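Local coordinates for protein prephenate dehydrogenase (Aquifex aeolicus, PDB 2G5C) that probably catalyses the NAD-dependent oxidative decarboxylation of prephenate to 4-hydroxyphenylpyruvate in tyrosine biosynthesis, at residues K238-V241 and M242-I245. Sequence-based numbering, arbitrary orientation.
Sequences KENV and MKAI
Lys-238 to Val-241 and Met-242 to Ile-245 form the first two turns of alpha-helix 238-260, in the all-helical dimerization region of the dehydrogenase. Four successive backbone hydrogen bonds, each from the N-H of residue i+4 to the O of residue i, join them: the N of Met-242, Lys-243, Ala-244 and Ile-245 donate to the O of Lys-238, Glu-239, Asn-240 and Val-241, respectively, the shortest being Ala-244 N to Asn-240 O at 2.8 Å. The apolar pair is Val-241 CG1 with Ile-245 CD1, 4.1 Å apart; CG1 stands anti to the backbone N (chi1 170°), which sends this branch toward the next turn. On helix 173-201, Val-241 packs on His-185 and Ala-244 on Leu-186; on the second subunit, Val-241 touches Ile-259 and Ile-245 touches Lys-256. The aliphatic stem of Lys-238 runs alongside selenomethionine Met-242, CG to CG 4.1 Å; the Met-242 chain, bent at chi2 and chi3, packs on Val-260 of the second subunit. Among the polar ends, Lys-238 NZ forms a long ion pair with Glu-239 OE2 (3.9 Å) and a second, long and weak one with Glu-262 OE2 of the second subunit, and Asn-240 OD1 accepts a hydrogen bond from Asn-237 ND2. Lys-243 is extended beyond CG, and Lys-243 CD lies 4.2 Å from Asn-240 ND2.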
loop_
_atom_site.group_PDB
_atom_site.type_symbol
_atom_site.label_atom_id
_atom_site.label_comp_id
_atom_site.label_asym_id
_atom_site.label_seq_id
_atom_site.Cartn_x
_atom_site.Cartn_y
_atom_site.Cartn_z
ATOM N N LYS A 238 -19.322 -11.133 4.031
ATOM C CA LYS A 238 -20.028 -9.891 4.332
ATOM C C LYS A 238 -19.989 -9.403 5.781
ATOM O O LYS A 238 -19.642 -8.250 6.036
ATOM C CB LYS A 238 -21.488 -9.992 3.879
ATOM C CG LYS A 238 -22.259 -8.681 4.001
ATOM C CD LYS A 238 -23.712 -8.830 3.559
ATOM C CE LYS A 238 -24.484 -9.743 4.501
ATOM N NZ LYS A 238 -25.891 -9.971 4.058
ATOM N N GLU A 239 -20.355 -10.262 6.727
ATOM C CA GLU A 239 -20.369 -9.849 8.126
ATOM C C GLU A 239 -19.025 -9.344 8.635
ATOM O O GLU A 239 -18.946 -8.256 9.202
ATOM C CB GLU A 239 -20.863 -10.992 9.016
ATOM C CG GLU A 239 -22.279 -11.425 8.693
ATOM C CD GLU A 239 -23.196 -10.243 8.449
ATOM O OE1 GLU A 239 -23.282 -9.362 9.335
ATOM O OE2 GLU A 239 -23.826 -10.195 7.370
ATOM N N ASN A 240 -17.975 -10.137 8.447
ATOM C CA ASN A 240 -16.644 -9.746 8.895
ATOM C C ASN A 240 -16.129 -8.502 8.173
ATOM O O ASN A 240 -15.533 -7.625 8.793
ATOM C CB ASN A 240 -15.670 -10.907 8.706
ATOM C CG ASN A 240 -15.931 -12.040 9.675
ATOM O OD1 ASN A 240 -15.683 -13.209 9.365
ATOM N ND2 ASN A 240 -16.430 -11.699 10.861
ATOM N N VAL A 241 -16.352 -8.423 6.866
ATOM C CA VAL A 241 -15.907 -7.262 6.106
ATOM C C VAL A 241 -16.621 -6.015 6.636
ATOM O O VAL A 241 -16.010 -4.961 6.800
ATOM C CB VAL A 241 -16.192 -7.447 4.594
ATOM C CG1 VAL A 241 -15.946 -6.151 3.842
ATOM C CG2 VAL A 241 -15.287 -8.543 4.034
HETATM N N MSE A 242 -17.915 -6.139 6.914
HETATM C CA MSE A 242 -18.673 -5.015 7.444
HETATM C C MSE A 242 -18.115 -4.599 8.807
HETATM O O MSE A 242 -17.932 -3.411 9.071
HETATM C CB MSE A 242 -20.153 -5.383 7.567
HETATM C CG MSE A 242 -20.863 -5.517 6.225
HETATM SE SE MSE A 242 -20.670 -3.902 5.181
HETATM C CE MSE A 242 -21.457 -2.671 6.461
ATOM N N LYS A 243 -17.843 -5.580 9.666
ATOM C CA LYS A 243 -17.288 -5.300 10.991
ATOM C C LYS A 243 -15.923 -4.628 10.865
ATOM O O LYS A 243 -15.618 -3.678 11.593
ATOM C CB LYS A 243 -17.120 -6.589 11.799
ATOM C CG LYS A 243 -18.415 -7.256 12.248
ATOM C CD LYS A 243 -18.110 -8.534 13.033
ATOM C CE LYS A 243 -19.373 -9.184 13.576
ATOM N NZ LYS A 243 -19.065 -10.374 14.419
ATOM N N ALA A 244 -15.106 -5.141 9.947
ATOM C CA ALA A 244 -13.767 -4.610 9.707
ATOM C C ALA A 244 -13.820 -3.158 9.246
ATOM O O ALA A 244 -13.061 -2.318 9.736
ATOM C CB ALA A 244 -13.043 -5.474 8.675
ATOM N N ILE A 245 -14.716 -2.856 8.308
ATOM C CA ILE A 245 -14.868 -1.491 7.817
ATOM C C ILE A 245 -15.320 -0.568 8.945
ATOM O O ILE A 245 -14.863 0.564 9.043
ATOM C CB ILE A 245 -15.894 -1.407 6.661
ATOM C CG1 ILE A 245 -15.325 -2.086 5.414
ATOM C CG2 ILE A 245 -16.236 0.053 6.365
ATOM C CD1 ILE A 245 -16.285 -2.096 4.225
#